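Local structure of WbbM protein (Klebsiella pneumoniae, 6U4B) at residues A[27-32]-A[141-146]; A[106-111]-A[134-139]; A[334-339]-A[394-399]; A[400-405]-A[479-484]. The protein is a bifunctional glycosyltransferase that acts as an O-antigen polymerase, probably through two transferase modules, one of them resembling glycosyltransferase family 8. All blocks are in the same frame, centred on the assembly; numbering follows the deposited sequence.

Interaction 1: A[27-32]-A[141-146]; sequences NSVKIY and ETIQRC
Gln144, Ile143 and Asn27 carry most of this contact, in which helix 140-146 packs beside the first strand of the mixed sheet in the DUF4422 region. The short axes of strand 29-32 and helix 141-146 come within 10.0 Å and run at 109°, so the helix lies across the strand and only a few side chains bridge the gap. Ile143 supplies the apolar part. Its CG2 branch sits 3.8 Å from Val29 CG1, while its CD1 meets Ile31 CD1 tip to tip at 4.1 Å. Val29 and Ile31 are alternate residues of the strand and both send their CB bonds toward the helix, which is why one isoleucine can serve the two. Ile46 and Phe109 also touch Ile143, and the strand is flanked in its sheet by strands 47-51 and 97-102. Gln144 works at the more open end. A bend at chi2 turns its amide back over the start of the strand, where it passes the Asn27 side chain in the opposite direction with the two amide planes 63° apart. The side-chain oxygen OE1 of Gln144 lies 3.4 Å from Asn27 CB. Its other amide atom, NE2, lies 3.4 Å from Val29 CG2 and gives a weak hydrogen bond to the backbone, 2.6 Å from NE2 to Asn27 O with an angle of 148° at the hydrogen.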
# COMPACT_ATOMS: atom_id res chain seq x y z
N ASN A 27 -6.42 -41.76 -44.34
CA ASN A 27 -7.73 -41.28 -43.91
C ASN A 27 -7.67 -40.77 -42.47
O ASN A 27 -7.37 -41.53 -41.55
CB ASN A 27 -8.77 -42.39 -44.03
CG ASN A 27 -10.13 -41.87 -44.45
OD1 ASN A 27 -10.24 -40.92 -45.22
ND2 ASN A 27 -11.19 -42.50 -43.94
N SER A 28 -7.97 -39.49 -42.28
CA SER A 28 -7.88 -38.83 -40.99
C SER A 28 -9.21 -38.20 -40.62
O SER A 28 -9.88 -37.59 -41.46
CB SER A 28 -6.78 -37.76 -40.98
OG SER A 28 -5.53 -38.30 -41.38
N VAL A 29 -9.59 -38.34 -39.35
CA VAL A 29 -10.84 -37.80 -38.83
C VAL A 29 -10.55 -37.05 -37.54
O VAL A 29 -9.84 -37.56 -36.67
CB VAL A 29 -11.89 -38.90 -38.60
CG1 VAL A 29 -13.21 -38.29 -38.17
CG2 VAL A 29 -12.06 -39.75 -39.85
N LYS A 30 -11.10 -35.84 -37.42
CA LYS A 30 -11.04 -35.07 -36.19
C LYS A 30 -12.41 -34.43 -35.98
O LYS A 30 -12.85 -33.62 -36.80
CB LYS A 30 -9.94 -34.00 -36.25
CG LYS A 30 -8.54 -34.56 -36.12
CD LYS A 30 -7.48 -33.49 -36.35
CE LYS A 30 -6.70 -33.21 -35.08
NZ LYS A 30 -5.53 -32.32 -35.35
N ILE A 31 -13.08 -34.82 -34.90
CA ILE A 31 -14.40 -34.31 -34.57
C ILE A 31 -14.32 -33.60 -33.23
O ILE A 31 -13.71 -34.12 -32.28
CB ILE A 31 -15.45 -35.44 -34.53
CG1 ILE A 31 -15.44 -36.22 -35.84
CG2 ILE A 31 -16.83 -34.88 -34.25
CD1 ILE A 31 -16.29 -37.47 -35.81
N TYR A 32 -14.93 -32.42 -33.14
CA TYR A 32 -14.84 -31.57 -31.96
C TYR A 32 -16.18 -31.51 -31.25
O TYR A 32 -17.23 -31.39 -31.88
CB TYR A 32 -14.38 -30.16 -32.35
CG TYR A 32 -13.03 -30.15 -33.03
CD1 TYR A 32 -11.87 -29.90 -32.31
CD2 TYR A 32 -12.92 -30.39 -34.40
CE1 TYR A 32 -10.63 -29.90 -32.94
CE2 TYR A 32 -11.69 -30.39 -35.03
CZ TYR A 32 -10.55 -30.14 -34.29
OH TYR A 32 -9.33 -30.14 -34.92
N GLU A 141 -12.23 -46.72 -35.39
CA GLU A 141 -12.48 -47.72 -36.43
C GLU A 141 -13.86 -47.55 -37.05
O GLU A 141 -14.00 -47.56 -38.28
CB GLU A 141 -12.32 -49.13 -35.86
CG GLU A 141 -10.89 -49.54 -35.59
CD GLU A 141 -10.64 -50.99 -35.95
OE1 GLU A 141 -10.54 -51.29 -37.16
OE2 GLU A 141 -10.56 -51.84 -35.03
N THR A 142 -14.89 -47.40 -36.22
CA THR A 142 -16.25 -47.31 -36.75
C THR A 142 -16.48 -45.99 -37.47
O THR A 142 -17.19 -45.95 -38.49
CB THR A 142 -17.27 -47.49 -35.62
OG1 THR A 142 -17.00 -48.71 -34.92
CG2 THR A 142 -18.68 -47.55 -36.19
N ILE A 143 -15.90 -44.91 -36.97
CA ILE A 143 -16.07 -43.61 -37.62
C ILE A 143 -15.33 -43.58 -38.95
O ILE A 143 -15.80 -42.95 -39.91
CB ILE A 143 -15.60 -42.49 -36.67
CG1 ILE A 143 -16.56 -42.38 -35.48
CG2 ILE A 143 -15.51 -41.16 -37.40
CD1 ILE A 143 -16.18 -41.32 -34.47
N GLN A 144 -14.19 -44.26 -39.05
CA GLN A 144 -13.43 -44.26 -40.30
C GLN A 144 -14.16 -45.01 -41.40
O GLN A 144 -14.20 -44.55 -42.55
CB GLN A 144 -12.04 -44.85 -40.07
CG GLN A 144 -11.04 -43.87 -39.49
CD GLN A 144 -9.99 -43.45 -40.50
OE1 GLN A 144 -9.45 -44.28 -41.23
NE2 GLN A 144 -9.70 -42.15 -40.55
N ARG A 145 -14.74 -46.17 -41.09
CA ARG A 145 -15.49 -46.91 -42.10
C ARG A 145 -16.77 -46.19 -42.49
O ARG A 145 -17.27 -46.36 -43.61
CB ARG A 145 -15.82 -48.32 -41.60
CG ARG A 145 -14.63 -49.27 -41.53
CD ARG A 145 -15.06 -50.71 -41.79
NE ARG A 145 -13.93 -51.64 -41.81
CZ ARG A 145 -14.00 -52.89 -42.25
NH1 ARG A 145 -15.14 -53.38 -42.72
NH2 ARG A 145 -12.92 -53.67 -42.23
N CYS A 146 -17.32 -45.37 -41.59
CA CYS A 146 -18.56 -44.67 -41.90
C CYS A 146 -18.33 -43.52 -42.87
O CYS A 146 -19.25 -43.16 -43.62
CB CYS A 146 -19.20 -44.17 -40.61
SG CYS A 146 -20.86 -43.49 -40.79

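Interaction 2: A[106-111]-A[134-139]; sequences HLNFSE and KIFGLN
A Schellman motif ends helix 130-135, and the loop 106-111 docks on it: Phe109 and Ser110 lie against Phe136 and Gly137. Phe136 is the first residue to leave helical geometry, and Gly137, the C-prime residue, has a positive phi of 62°. Its CA is only 4.5 Å from Ser110 CA, a close backbone approach at a residue without a side chain. Phe109 N donates to Phe136 O at 3.1 Å. The loop is shaped by an Asx turn. With CG anti to the backbone N (chi1 176°), Asn108 places OD1 to accept from both Ser110 OG, 2.8 Å away on an in-plane lone pair, and Ser110 N, at 2.9 Å and 39° out of that plane. The Asn108 and Phe136 side chains cross at about a right angle, Asn108 CG 3.9 Å from Phe136 CD1. The two methyl groups of Leu138 reach different rings: CD2 meets the edge of Phe109, 3.5 Å from CE1, while CD1 lies 4.2 Å from His106 ND1, a nitrogen hydrogen-bonded to Tyr132 OH. Gln281 and Lys112 hold Asn108 ND2. Both polar ends of the buried Asn108 amide are thus engaged, which should fix its rotation, while one backbone bond and apolar packing join the loop to the helix terminus.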
# COMPACT_ATOMS: atom_id res chain seq x y z
N HIS A 106 -24.70 -36.64 -29.97
CA HIS A 106 -23.68 -37.12 -30.88
C HIS A 106 -24.34 -37.77 -32.09
O HIS A 106 -25.57 -37.85 -32.19
CB HIS A 106 -22.73 -38.10 -30.18
CG HIS A 106 -22.10 -37.53 -28.94
ND1 HIS A 106 -22.18 -38.15 -27.71
CD2 HIS A 106 -21.36 -36.41 -28.75
CE1 HIS A 106 -21.53 -37.43 -26.82
NE2 HIS A 106 -21.02 -36.37 -27.42
N LEU A 107 -23.51 -38.26 -33.01
CA LEU A 107 -23.97 -38.96 -34.19
C LEU A 107 -23.69 -40.45 -34.06
O LEU A 107 -22.66 -40.85 -33.50
CB LEU A 107 -23.30 -38.42 -35.45
CG LEU A 107 -23.57 -36.96 -35.83
CD1 LEU A 107 -22.57 -36.51 -36.88
CD2 LEU A 107 -24.99 -36.78 -36.33
N ASN A 108 -24.60 -41.26 -34.57
CA ASN A 108 -24.44 -42.71 -34.60
C ASN A 108 -23.69 -43.08 -35.88
O ASN A 108 -24.25 -42.98 -36.98
CB ASN A 108 -25.80 -43.40 -34.52
CG ASN A 108 -25.70 -44.91 -34.64
OD1 ASN A 108 -24.62 -45.49 -34.62
ND2 ASN A 108 -26.86 -45.56 -34.75
N PHE A 109 -22.44 -43.51 -35.73
CA PHE A 109 -21.61 -43.90 -36.86
C PHE A 109 -21.65 -45.40 -37.14
O PHE A 109 -20.98 -45.85 -38.07
CB PHE A 109 -20.16 -43.46 -36.63
CG PHE A 109 -20.00 -41.99 -36.40
CD1 PHE A 109 -19.96 -41.47 -35.12
CD2 PHE A 109 -19.89 -41.11 -37.47
CE1 PHE A 109 -19.81 -40.12 -34.90
CE2 PHE A 109 -19.74 -39.76 -37.27
CZ PHE A 109 -19.70 -39.25 -35.98
N SER A 110 -22.40 -46.17 -36.36
CA SER A 110 -22.37 -47.62 -36.48
C SER A 110 -23.23 -48.09 -37.65
O SER A 110 -24.06 -47.35 -38.18
CB SER A 110 -22.83 -48.29 -35.19
OG SER A 110 -24.25 -48.27 -35.09
N GLU A 111 -23.03 -49.35 -38.03
CA GLU A 111 -23.79 -49.92 -39.15
C GLU A 111 -25.28 -49.96 -38.85
O GLU A 111 -26.10 -49.70 -39.73
CB GLU A 111 -23.27 -51.33 -39.46
CG GLU A 111 -21.88 -51.35 -40.07
CD GLU A 111 -21.87 -50.88 -41.51
OE1 GLU A 111 -22.03 -51.73 -42.41
OE2 GLU A 111 -21.71 -49.67 -41.73
N LYS A 134 -19.68 -47.89 -27.72
CA LYS A 134 -19.63 -49.10 -28.54
C LYS A 134 -20.83 -49.21 -29.47
O LYS A 134 -20.68 -49.44 -30.67
CB LYS A 134 -19.53 -50.34 -27.64
CG LYS A 134 -19.42 -51.66 -28.40
CD LYS A 134 -18.03 -51.83 -29.00
CE LYS A 134 -17.90 -53.16 -29.74
NZ LYS A 134 -18.69 -53.20 -31.01
N ILE A 135 -22.04 -49.04 -28.93
CA ILE A 135 -23.24 -49.29 -29.73
C ILE A 135 -23.42 -48.19 -30.78
O ILE A 135 -23.96 -48.45 -31.86
CB ILE A 135 -24.48 -49.43 -28.84
CG1 ILE A 135 -24.83 -48.10 -28.16
CG2 ILE A 135 -24.27 -50.52 -27.80
CD1 ILE A 135 -26.13 -48.14 -27.39
N PHE A 136 -22.98 -46.97 -30.49
CA PHE A 136 -23.13 -45.85 -31.41
C PHE A 136 -21.86 -45.59 -32.20
O PHE A 136 -21.77 -44.56 -32.88
CB PHE A 136 -23.57 -44.61 -30.63
CG PHE A 136 -24.92 -44.75 -30.00
CD1 PHE A 136 -25.98 -45.29 -30.73
CD2 PHE A 136 -25.13 -44.40 -28.68
CE1 PHE A 136 -27.23 -45.44 -30.15
CE2 PHE A 136 -26.38 -44.55 -28.10
CZ PHE A 136 -27.43 -45.07 -28.84
N GLY A 137 -20.90 -46.50 -32.14
CA GLY A 137 -19.73 -46.44 -33.01
C GLY A 137 -18.88 -45.20 -32.83
O GLY A 137 -18.34 -44.67 -33.82
N LEU A 138 -18.73 -44.73 -31.60
CA LEU A 138 -17.95 -43.53 -31.31
C LEU A 138 -16.49 -43.89 -31.01
O LEU A 138 -15.97 -43.67 -29.92
CB LEU A 138 -18.58 -42.74 -30.17
CG LEU A 138 -19.93 -42.11 -30.52
CD1 LEU A 138 -20.66 -41.69 -29.26
CD2 LEU A 138 -19.74 -40.91 -31.45
N ASN A 139 -15.85 -44.48 -32.02
CA ASN A 139 -14.45 -44.85 -31.94
C ASN A 139 -13.83 -44.68 -33.32
O ASN A 139 -14.53 -44.50 -34.32
CB ASN A 139 -14.27 -46.28 -31.43
CG ASN A 139 -15.16 -47.27 -32.15
OD1 ASN A 139 -14.87 -47.69 -33.27
ND2 ASN A 139 -16.26 -47.65 -31.51

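Interaction 3: A[334-339]-A[394-399]; sequences DIVVLE and QLFRRY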
# COMPACT_ATOMS: atom_id res chain seq x y z
N ASP A 334 1.01 -23.35 -8.83
CA ASP A 334 -0.17 -23.73 -9.60
C ASP A 334 -1.34 -23.80 -8.63
O ASP A 334 -1.60 -24.84 -8.01
CB ASP A 334 0.08 -25.07 -10.30
CG ASP A 334 -1.08 -25.52 -11.18
OD1 ASP A 334 -2.16 -24.89 -11.17
OD2 ASP A 334 -0.90 -26.53 -11.90
N ILE A 335 -2.06 -22.69 -8.49
CA ILE A 335 -3.16 -22.58 -7.55
C ILE A 335 -4.46 -22.88 -8.27
O ILE A 335 -4.74 -22.30 -9.33
CB ILE A 335 -3.21 -21.19 -6.90
CG1 ILE A 335 -1.85 -20.83 -6.29
CG2 ILE A 335 -4.29 -21.14 -5.84
CD1 ILE A 335 -1.82 -19.49 -5.58
N VAL A 336 -5.26 -23.79 -7.72
CA VAL A 336 -6.57 -24.13 -8.26
C VAL A 336 -7.59 -23.98 -7.15
O VAL A 336 -7.46 -24.59 -6.09
CB VAL A 336 -6.60 -25.56 -8.83
CG1 VAL A 336 -8.02 -25.91 -9.26
CG2 VAL A 336 -5.64 -25.69 -10.00
N VAL A 337 -8.61 -23.16 -7.40
CA VAL A 337 -9.69 -22.94 -6.44
C VAL A 337 -10.90 -23.76 -6.87
O VAL A 337 -11.44 -23.56 -7.96
CB VAL A 337 -10.05 -21.45 -6.33
CG1 VAL A 337 -11.36 -21.28 -5.57
CG2 VAL A 337 -8.92 -20.67 -5.65
N LEU A 338 -11.31 -24.70 -6.02
CA LEU A 338 -12.56 -25.42 -6.21
C LEU A 338 -13.68 -24.52 -5.72
O LEU A 338 -13.98 -24.48 -4.52
CB LEU A 338 -12.54 -26.75 -5.46
CG LEU A 338 -11.30 -27.60 -5.69
CD1 LEU A 338 -11.35 -28.88 -4.85
CD2 LEU A 338 -11.15 -27.92 -7.16
N GLU A 339 -14.29 -23.77 -6.63
CA GLU A 339 -15.20 -22.70 -6.27
C GLU A 339 -16.65 -23.19 -6.27
O GLU A 339 -17.05 -23.98 -7.12
CB GLU A 339 -15.05 -21.51 -7.23
CG GLU A 339 -15.28 -21.82 -8.70
CD GLU A 339 -16.72 -21.60 -9.14
OE1 GLU A 339 -17.13 -22.20 -10.16
OE2 GLU A 339 -17.44 -20.84 -8.47
N GLN A 394 -8.96 -37.65 -7.59
CA GLN A 394 -9.58 -37.87 -8.89
C GLN A 394 -9.38 -36.69 -9.84
O GLN A 394 -8.89 -36.87 -10.96
CB GLN A 394 -11.07 -38.17 -8.73
CG GLN A 394 -11.77 -38.61 -10.02
CD GLN A 394 -11.37 -40.01 -10.47
OE1 GLN A 394 -10.61 -40.70 -9.79
NE2 GLN A 394 -11.88 -40.43 -11.62
N LEU A 395 -9.73 -35.48 -9.40
CA LEU A 395 -9.59 -34.31 -10.26
C LEU A 395 -8.13 -34.02 -10.57
O LEU A 395 -7.79 -33.62 -11.69
CB LEU A 395 -10.25 -33.10 -9.60
CG LEU A 395 -10.25 -31.81 -10.42
CD1 LEU A 395 -11.09 -31.99 -11.68
CD2 LEU A 395 -10.75 -30.63 -9.60
N PHE A 396 -7.24 -34.23 -9.60
CA PHE A 396 -5.82 -33.93 -9.74
C PHE A 396 -4.98 -35.17 -9.99
O PHE A 396 -3.78 -35.19 -9.68
CB PHE A 396 -5.32 -33.17 -8.51
CG PHE A 396 -5.95 -31.82 -8.34
CD1 PHE A 396 -5.39 -30.71 -8.95
CD2 PHE A 396 -7.11 -31.67 -7.60
CE1 PHE A 396 -5.97 -29.47 -8.81
CE2 PHE A 396 -7.69 -30.42 -7.46
CZ PHE A 396 -7.12 -29.32 -8.06
N ARG A 397 -5.57 -36.21 -10.59
CA ARG A 397 -4.89 -37.49 -10.78
C ARG A 397 -3.70 -37.40 -11.73
O ARG A 397 -2.91 -38.35 -11.80
CB ARG A 397 -5.87 -38.54 -11.29
CG ARG A 397 -6.52 -38.22 -12.64
CD ARG A 397 -7.45 -39.34 -13.07
NE ARG A 397 -8.17 -39.04 -14.31
CZ ARG A 397 -9.31 -38.36 -14.36
NH1 ARG A 397 -9.86 -37.90 -13.24
NH2 ARG A 397 -9.89 -38.13 -15.53
N ARG A 398 -3.53 -36.29 -12.45
CA ARG A 398 -2.37 -36.09 -13.32
C ARG A 398 -1.23 -35.39 -12.61
O ARG A 398 -0.20 -35.12 -13.24
CB ARG A 398 -2.78 -35.32 -14.57
CG ARG A 398 -3.60 -36.17 -15.53
CD ARG A 398 -4.31 -35.35 -16.58
NE ARG A 398 -5.48 -36.06 -17.08
CZ ARG A 398 -6.19 -35.69 -18.14
NH1 ARG A 398 -5.86 -34.61 -18.83
NH2 ARG A 398 -7.25 -36.41 -18.51
N TYR A 399 -1.37 -35.08 -11.33
CA TYR A 399 -0.32 -34.50 -10.52
C TYR A 399 0.35 -35.59 -9.68
O TYR A 399 -0.28 -36.56 -9.28
CB TYR A 399 -0.87 -33.41 -9.59
CG TYR A 399 -1.28 -32.14 -10.29
CD1 TYR A 399 -0.50 -30.99 -10.17
CD2 TYR A 399 -2.43 -32.07 -11.06
CE1 TYR A 399 -0.86 -29.81 -10.80
CE2 TYR A 399 -2.80 -30.89 -11.69
CZ TYR A 399 -2.01 -29.76 -11.56
OH TYR A 399 -2.37 -28.59 -12.18
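Strand 334-339 and the helix end and turn at 394-399 stand about a side-chain layer apart, their nearest CA atoms 9.9 Å from each other at Val336 and Phe396, and a type I beta turn from Phe396 to Tyr399 follows the helix. Alternate strand residues Asp334, Val336 and Leu338 all direct their CB bonds across the gap. Phe396 comes from the opposite direction to Val336 and presents its ring edge, with CZ 3.7 Å from Val336 CG1 and Val336 CB lying in the ring plane. At the far end Leu338 and Leu395 slide past each other, CD2 to CD2 at 3.7 Å. The polar end pairs Asp334 with Tyr399. Extension of the carboxylate, with CG anti to the backbone N (chi1 -178°), brings OD2 within 2.5 Å of Tyr399 OH, which donates a short hydrogen bond. The acceptor lies in the plane of the tyrosine ring, whereas the hydroxyl meets OD2 from 36° above the carboxylate plane, and the two planes are 52° apart. Asp334 OD1 also forms a salt bridge with Arg363, which probably balances the buried charge. Strands 302-309 and 360-366 flank strand 333-340 in the parallel part of the sheet; Phe396 and Tyr399 rest on Val305 and Pro303 of the former, and Leu395 on Phe365 of the latter.

Interaction 4: A[400-405]-A[479-484]; sequences DKVVFI and FNVKQM
Backbone hydrogen bonds define the contact: Val402 and Phe479 form an antiparallel hydrogen-bonded pair. Val402 N donates to Phe479 O at 3.1 Å, and Phe479 N returns a bond to Val402 O at 2.6 Å. Beside this pair, Lys401 CA makes a CA-H...O contact with Phe479 O. One step further the strand gives way to helix 481-487, whose Lys482 N donates to Asp400 O at 3.1 Å. At the start of this helix Asn480 is the N-cap, its OD1 accepting from Gln483 N while ND2 binds Asn426 O.

The charged contact lies at the exposed end. Asp400 and Lys482 run side by side, pointing the same way, and bends at chi2 and chi3 of the lysine bring NZ to 3.3 Å from Asp400 OD2, a salt bridge, with its CE equally near the carboxylate. Lys401 leads its own amine away to Leu419 O.

Apolar contacts fill the buried side. Val402 CB lies 4.1 Å from Val481 CG2, and Phe404 CB meets the edge of the Phe479 ring, 3.8 Å from CE1. Ile392 of helix 392-395 packs on Val402, Phe404 and Phe479.

Strand 402-405 leads directly into Asp406 and Asp408, which with His560 bind the magnesium ion. A strand ending in such an Asp-X-Asp metal site, here paired with antiparallel strand 477-479, is characteristic of GT-A type glycosyltransferases such as family 8.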
# COMPACT_ATOMS: atom_id res chain seq x y z
N ASP A 400 1.65 -35.41 -9.42
CA ASP A 400 2.34 -36.32 -8.52
C ASP A 400 1.99 -36.03 -7.07
O ASP A 400 1.55 -36.92 -6.33
CB ASP A 400 3.86 -36.24 -8.72
CG ASP A 400 4.32 -36.99 -9.96
OD1 ASP A 400 5.39 -36.64 -10.50
OD2 ASP A 400 3.60 -37.91 -10.40
N LYS A 401 2.17 -34.78 -6.64
CA LYS A 401 1.80 -34.36 -5.29
C LYS A 401 1.09 -33.02 -5.35
O LYS A 401 1.36 -32.18 -6.22
CB LYS A 401 3.02 -34.28 -4.36
CG LYS A 401 3.62 -35.64 -4.03
CD LYS A 401 4.59 -35.56 -2.86
CE LYS A 401 5.81 -34.72 -3.19
NZ LYS A 401 6.82 -34.79 -2.11
N VAL A 402 0.19 -32.81 -4.39
CA VAL A 402 -0.68 -31.64 -4.33
C VAL A 402 -0.85 -31.24 -2.87
O VAL A 402 -1.02 -32.10 -2.00
CB VAL A 402 -2.05 -31.93 -4.99
CG1 VAL A 402 -3.16 -31.15 -4.32
CG2 VAL A 402 -2.00 -31.65 -6.48
N VAL A 403 -0.81 -29.94 -2.60
CA VAL A 403 -0.99 -29.40 -1.25
C VAL A 403 -2.37 -28.78 -1.15
O VAL A 403 -2.67 -27.80 -1.84
CB VAL A 403 0.10 -28.37 -0.91
CG1 VAL A 403 -0.11 -27.84 0.50
CG2 VAL A 403 1.48 -28.99 -1.05
N PHE A 404 -3.22 -29.35 -0.30
CA PHE A 404 -4.49 -28.71 0.04
C PHE A 404 -4.33 -27.86 1.29
O PHE A 404 -3.60 -28.23 2.21
CB PHE A 404 -5.60 -29.74 0.27
CG PHE A 404 -6.86 -29.13 0.83
CD1 PHE A 404 -7.84 -28.64 -0.01
CD2 PHE A 404 -7.04 -29.02 2.21
CE1 PHE A 404 -8.99 -28.06 0.50
CE2 PHE A 404 -8.18 -28.43 2.72
CZ PHE A 404 -9.15 -27.95 1.87
N ILE A 405 -5.04 -26.74 1.32
CA ILE A 405 -5.03 -25.88 2.50
C ILE A 405 -6.42 -25.26 2.66
O ILE A 405 -7.05 -24.85 1.68
CB ILE A 405 -3.92 -24.80 2.39
CG1 ILE A 405 -3.87 -23.94 3.65
CG2 ILE A 405 -4.09 -23.95 1.13
CD1 ILE A 405 -2.68 -23.00 3.70
N PHE A 479 -1.19 -34.21 -0.48
CA PHE A 479 -1.69 -35.43 -1.09
C PHE A 479 -0.60 -36.10 -1.91
O PHE A 479 0.00 -35.47 -2.79
CB PHE A 479 -2.90 -35.13 -1.97
CG PHE A 479 -4.18 -34.90 -1.21
CD1 PHE A 479 -4.40 -33.71 -0.54
CD2 PHE A 479 -5.16 -35.88 -1.17
CE1 PHE A 479 -5.57 -33.50 0.16
CE2 PHE A 479 -6.33 -35.67 -0.47
CZ PHE A 479 -6.54 -34.49 0.19
N ASN A 480 -0.34 -37.38 -1.63
CA ASN A 480 0.51 -38.20 -2.48
C ASN A 480 -0.39 -38.80 -3.56
O ASN A 480 -0.79 -39.96 -3.52
CB ASN A 480 1.23 -39.28 -1.68
CG ASN A 480 2.25 -40.04 -2.49
OD1 ASN A 480 2.29 -39.94 -3.72
ND2 ASN A 480 3.10 -40.80 -1.81
N VAL A 481 -0.72 -37.96 -4.55
CA VAL A 481 -1.69 -38.34 -5.57
C VAL A 481 -1.20 -39.56 -6.35
O VAL A 481 -1.98 -40.48 -6.63
CB VAL A 481 -1.99 -37.15 -6.50
CG1 VAL A 481 -2.97 -37.57 -7.59
CG2 VAL A 481 -2.55 -35.98 -5.70
N LYS A 482 0.08 -39.58 -6.71
CA LYS A 482 0.61 -40.70 -7.49
C LYS A 482 0.40 -42.03 -6.77
O LYS A 482 0.04 -43.03 -7.41
CB LYS A 482 2.10 -40.48 -7.78
CG LYS A 482 2.79 -41.72 -8.35
CD LYS A 482 3.66 -41.39 -9.55
CE LYS A 482 4.89 -40.60 -9.15
NZ LYS A 482 5.80 -40.39 -10.31
N GLN A 483 0.59 -42.05 -5.46
CA GLN A 483 0.34 -43.28 -4.71
C GLN A 483 -1.15 -43.58 -4.64
O GLN A 483 -1.55 -44.75 -4.72
CB GLN A 483 0.94 -43.17 -3.30
CG GLN A 483 1.02 -44.50 -2.56
CD GLN A 483 1.98 -45.47 -3.22
OE1 GLN A 483 2.96 -45.07 -3.85
NE2 GLN A 483 1.70 -46.76 -3.08
N MET A 484 -1.98 -42.55 -4.48
CA MET A 484 -3.42 -42.76 -4.45
C MET A 484 -3.95 -43.30 -5.77
O MET A 484 -4.91 -44.07 -5.79
CB MET A 484 -4.14 -41.46 -4.08
CG MET A 484 -3.91 -41.00 -2.66
SD MET A 484 -4.89 -39.56 -2.23
CE MET A 484 -4.39 -39.32 -0.54

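Interactions 1 and 2 belong to the DUF4422 region and touch: Ile143 and Thr142 of the first pack on Gly137 and Phe109 of the second, and helices 130-135 and 140-146 are consecutive. Interaction 1 is partly buried, its polar share a weak amide bond near the chain start, whereas interaction 2 is buried and ordered by an Asx turn and a helix terminus. Interactions 3 and 4 lie in the family 8 region, 32 to 37 Å between centres from the first pair, and reach the same sheet. Val481 packs on Phe396 and Tyr399. Interaction 3, whose touching residues are all buried, joins through side chains alone; interaction 4 joins chiefly through backbone pairing, buried except around the exposed Asp400 and Lys482.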